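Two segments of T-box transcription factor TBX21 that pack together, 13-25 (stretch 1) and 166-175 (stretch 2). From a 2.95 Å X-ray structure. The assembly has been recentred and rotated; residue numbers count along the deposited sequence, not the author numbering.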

# COMPACT_ATOMS: atom_id res chain seq x y z
N LYS A 13 24.06 10.34 -2.16
CA LYS A 13 23.02 9.54 -2.80
C LYS A 13 22.49 8.51 -1.81
O LYS A 13 23.27 7.86 -1.11
N LEU A 14 21.16 8.42 -1.70
CA LEU A 14 20.45 7.28 -1.10
C LEU A 14 20.51 7.22 0.44
O LEU A 14 20.22 6.16 1.01
N ARG A 15 20.90 8.29 1.12
CA ARG A 15 21.20 8.15 2.54
C ARG A 15 19.98 8.20 3.45
O ARG A 15 19.37 9.26 3.62
N VAL A 16 19.62 7.06 4.04
CA VAL A 16 18.54 7.05 5.02
C VAL A 16 19.04 6.60 6.40
O VAL A 16 19.31 5.42 6.68
N ALA A 17 19.14 7.59 7.27
CA ALA A 17 19.61 7.37 8.61
C ALA A 17 18.40 7.12 9.50
O ALA A 17 17.27 7.28 9.06
N LEU A 18 18.64 6.67 10.73
CA LEU A 18 17.56 6.47 11.69
C LEU A 18 17.61 7.47 12.85
O LEU A 18 18.67 7.67 13.46
N SER A 19 16.46 8.05 13.16
CA SER A 19 16.32 8.86 14.38
C SER A 19 15.63 7.96 15.40
O SER A 19 15.11 6.90 15.02
N ASN A 20 15.60 8.38 16.66
CA ASN A 20 15.22 7.50 17.77
C ASN A 20 16.27 6.41 17.87
O ASN A 20 16.06 5.39 18.52
N HIS A 21 17.36 6.63 17.16
CA HIS A 21 18.39 5.63 16.92
C HIS A 21 18.80 4.96 18.22
O HIS A 21 18.81 3.72 18.32
N LEU A 22 19.13 5.77 19.22
CA LEU A 22 19.45 5.26 20.54
C LEU A 22 18.26 4.49 21.11
O LEU A 22 18.44 3.41 21.67
N LEU A 23 17.05 5.00 20.92
CA LEU A 23 15.86 4.43 21.56
C LEU A 23 15.61 3.03 21.05
O LEU A 23 15.17 2.12 21.79
N TRP A 24 15.92 2.86 19.77
CA TRP A 24 15.72 1.57 19.15
C TRP A 24 16.72 0.56 19.72
O TRP A 24 16.39 -0.60 19.95
N SER A 25 17.94 1.01 20.00
CA SER A 25 18.94 0.10 20.55
C SER A 25 18.61 -0.36 22.00
O SER A 25 18.80 -1.54 22.32
N THR A 166 14.14 0.81 -8.47
CA THR A 166 14.17 -0.48 -7.81
C THR A 166 14.70 -0.41 -6.35
O THR A 166 15.75 -0.98 -6.07
N HIS A 167 14.00 0.24 -5.42
CA HIS A 167 14.64 0.55 -4.11
C HIS A 167 13.87 0.27 -2.81
O HIS A 167 12.73 0.70 -2.63
N VAL A 168 14.57 -0.42 -1.89
CA VAL A 168 14.05 -0.91 -0.61
C VAL A 168 15.07 -0.79 0.55
O VAL A 168 16.22 -1.16 0.38
N PHE A 169 14.67 -0.31 1.73
CA PHE A 169 15.60 -0.28 2.88
C PHE A 169 15.09 -1.09 4.09
O PHE A 169 13.90 -1.08 4.39
N THR A 170 16.00 -1.77 4.80
CA THR A 170 15.65 -2.63 5.95
C THR A 170 16.40 -2.12 7.18
O THR A 170 17.50 -1.60 7.02
N PHE A 171 15.83 -2.25 8.38
CA PHE A 171 16.57 -1.99 9.64
C PHE A 171 16.50 -3.21 10.53
O PHE A 171 15.40 -3.67 10.85
N GLN A 172 17.63 -3.77 10.92
CA GLN A 172 17.56 -5.01 11.69
C GLN A 172 17.45 -4.75 13.19
O GLN A 172 16.82 -5.53 13.91
N GLU A 173 17.96 -3.60 13.65
CA GLU A 173 17.81 -3.19 15.05
C GLU A 173 16.40 -2.67 15.33
O GLU A 173 16.20 -1.83 16.22
N THR A 174 15.45 -3.18 14.55
CA THR A 174 14.06 -2.80 14.69
C THR A 174 13.19 -4.03 14.60
O THR A 174 11.98 -3.88 14.36
N GLN A 175 13.77 -5.23 14.71
CA GLN A 175 12.94 -6.44 14.71
C GLN A 175 11.98 -6.33 15.88
O GLN A 175 12.14 -5.44 16.72

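The most unusual feature of this contact is a methyl group seated on an indole. Thr-174 CG2 lies 3.4 Å from the centroid of the Trp-24 six-membered ring, 12° off the ring normal. This is a CH-pi contact over one face of the ring. Trp-24 points toward stretch 2, with chi1 at -92°, between wells, and chi2 at 114°. Thr-174 leaves its backbone sideways, and its p rotamer lets the methyl reach the indole. Both residues are buried.

No hydrogen bond crosses between the stretches. The rest of the contact is mostly apolar and runs from Leu-14 to Leu-18 against His-167 to Phe-171. Alternate side chains point across the gap. In stretch 1 these are Leu-14, Val-16 and Leu-18, while Arg-15, Ala-17 and Ser-19 point away. In stretch 2 they are His-167, Phe-169 and Phe-171. Leu-14 CA and His-167 CA are 9.4 Å apart, Val-16 CA and Phe-169 CA 8.2 Å, and Leu-18 CA and Phe-171 CA 8.8 Å, so the side chains fill the space between the backbones.

Leu-14 is m at chi1, with chi2 off-well at 121°. Leu-14 CD2 reaches 3.2 Å from His-167 CE1. Leu-14 O sits at the edge of the Phe-169 ring, 3.2 Å from Phe-169 CZ. Phe-169 is m, and the same ring meets Val-16 along its edge, with Val-16 CB 3.4 Å from Phe-169 CD2. Val-16 is t.

Phe-171 is also m. Leu-18, t at chi1 and p at chi2, packs obliquely on its ring, with Leu-18 CB 3.1 Å from Phe-171 CE1. That is tight for two carbons. The edge of the ring faces backbone oxygen as well, since Val-16 O is 3.9 Å from Phe-171 CZ. Leu-18 CD2 also comes within 4.4 Å of Thr-174 CG2, which links this apolar row to the indole contact.

Glu-173 points toward stretch 1, with chi1 p and chi2 off-well. Its carboxylate approaches the edge of the His-21 ring, where His-21 CE1 is 3.7 Å from Glu-173 OE2. His-21 starts out sideways, but its t rotamer brings the ring nearer. The backbone of Glu-173 contributes too, with Glu-173 O 3.5 Å from Trp-24 CE3.

The helix that carries Trp-24 begins after Asn-20, whose side chain makes no capping bond. The backbone bond from Trp-24 N to Asn-20 O, 2.8 Å, helps hold the first turn. Ser-25 OG adds a weak bond to His-21 O at 3.4 Å.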

# COMPACT_ATOMS: atom_id res chain seq x y z
CB LYS A 13 23.57 8.87 -4.07
CG LYS A 13 22.52 8.16 -4.95
CD LYS A 13 23.13 7.70 -6.29
CE LYS A 13 24.18 6.59 -6.15
NZ LYS A 13 23.67 5.26 -5.75
CB LEU A 14 21.00 5.94 -1.59
CG LEU A 14 21.44 5.60 -3.01
CD1 LEU A 14 22.90 5.19 -2.87
CD2 LEU A 14 20.62 4.50 -3.58
CB ARG A 15 22.17 9.23 3.00
CG ARG A 15 23.52 9.19 2.35
CD ARG A 15 24.43 10.20 3.00
NE ARG A 15 25.61 10.46 2.18
CZ ARG A 15 26.82 10.71 2.67
NH1 ARG A 15 27.03 10.71 3.99
NH2 ARG A 15 27.82 10.94 1.83
CB VAL A 16 17.39 6.16 4.58
CG1 VAL A 16 16.35 6.05 5.69
CG2 VAL A 16 16.76 6.71 3.30
CB ALA A 17 20.41 8.58 9.10
CB LEU A 18 17.61 5.05 12.24
CG LEU A 18 16.60 4.63 13.31
CD1 LEU A 18 15.19 4.82 12.84
CD2 LEU A 18 16.80 3.17 13.69
CB SER A 19 15.54 10.15 14.12
OG SER A 19 15.44 10.91 15.32
CB ASN A 20 13.86 6.82 17.57
CG ASN A 20 12.70 7.77 17.49
OD1 ASN A 20 12.79 8.94 17.89
ND2 ASN A 20 11.58 7.26 17.01
CB HIS A 21 19.59 6.29 16.25
CG HIS A 21 20.59 5.33 15.69
ND1 HIS A 21 20.30 4.01 15.41
CD2 HIS A 21 21.89 5.50 15.36
CE1 HIS A 21 21.37 3.41 14.93
NE2 HIS A 21 22.36 4.30 14.89
CB LEU A 22 19.92 6.39 21.49
CG LEU A 22 19.24 7.76 21.68
CD1 LEU A 22 18.13 7.71 22.75
CD2 LEU A 22 20.26 8.87 21.98
CB LEU A 23 14.61 5.28 21.29
CG LEU A 23 13.81 5.69 22.52
CD1 LEU A 23 14.57 6.73 23.37
CD2 LEU A 23 12.44 6.21 22.09
CB TRP A 24 15.83 1.70 17.62
CG TRP A 24 14.53 1.95 16.88
CD1 TRP A 24 14.15 3.08 16.17
CD2 TRP A 24 13.45 1.02 16.73
NE1 TRP A 24 12.91 2.89 15.61
CE2 TRP A 24 12.46 1.63 15.93
CE3 TRP A 24 13.22 -0.28 17.19
CZ2 TRP A 24 11.26 0.98 15.60
CZ3 TRP A 24 12.02 -0.91 16.84
CH2 TRP A 24 11.07 -0.29 16.06
CB SER A 25 20.30 0.77 20.46
OG SER A 25 20.62 0.93 19.09
CB THR A 166 15.07 -1.46 -8.63
OG1 THR A 166 14.86 -1.27 -10.03
CG2 THR A 166 14.81 -2.90 -8.24
CB HIS A 167 15.11 2.00 -4.10
CG HIS A 167 16.47 2.17 -4.72
ND1 HIS A 167 17.63 2.08 -3.99
CD2 HIS A 167 16.84 2.39 -6.00
CE1 HIS A 167 18.67 2.24 -4.79
NE2 HIS A 167 18.22 2.43 -6.01
CB VAL A 168 13.64 -2.40 -0.75
CG1 VAL A 168 13.40 -3.04 0.63
CG2 VAL A 168 12.43 -2.55 -1.66
CB PHE A 169 15.86 1.16 3.35
CG PHE A 169 16.95 1.87 2.59
CD1 PHE A 169 17.52 1.31 1.46
CD2 PHE A 169 17.41 3.11 3.02
CE1 PHE A 169 18.53 1.98 0.75
CE2 PHE A 169 18.42 3.78 2.32
CZ PHE A 169 18.97 3.21 1.19
CB THR A 170 16.08 -4.12 5.76
OG1 THR A 170 17.52 -4.22 5.71
CG2 THR A 170 15.47 -4.74 4.50
CB PHE A 171 16.00 -0.80 10.41
CG PHE A 171 16.47 0.54 9.92
CD1 PHE A 171 16.20 1.68 10.64
CD2 PHE A 171 17.17 0.66 8.72
CE1 PHE A 171 16.62 2.91 10.16
CE2 PHE A 171 17.60 1.90 8.24
CZ PHE A 171 17.33 3.02 8.97
CB GLN A 172 18.77 -5.91 11.39
CG GLN A 172 18.62 -7.33 11.95
CD GLN A 172 19.86 -8.20 11.76
OE1 GLN A 172 20.95 -7.71 11.48
NE2 GLN A 172 19.69 -9.50 11.93
CB GLU A 173 18.79 -2.08 15.40
CG GLU A 173 18.81 -0.93 14.43
CD GLU A 173 20.02 -0.93 13.52
OE1 GLU A 173 20.36 -2.00 12.95
OE2 GLU A 173 20.61 0.16 13.34
CB THR A 174 13.59 -1.81 13.59
OG1 THR A 174 13.94 -2.34 12.31
CG2 THR A 174 14.22 -0.45 13.75
CB GLN A 175 13.77 -7.71 14.82
CG GLN A 175 14.84 -7.84 13.75
CD GLN A 175 15.29 -9.28 13.55
OE1 GLN A 175 14.78 -10.19 14.21
NE2 GLN A 175 16.29 -9.47 12.71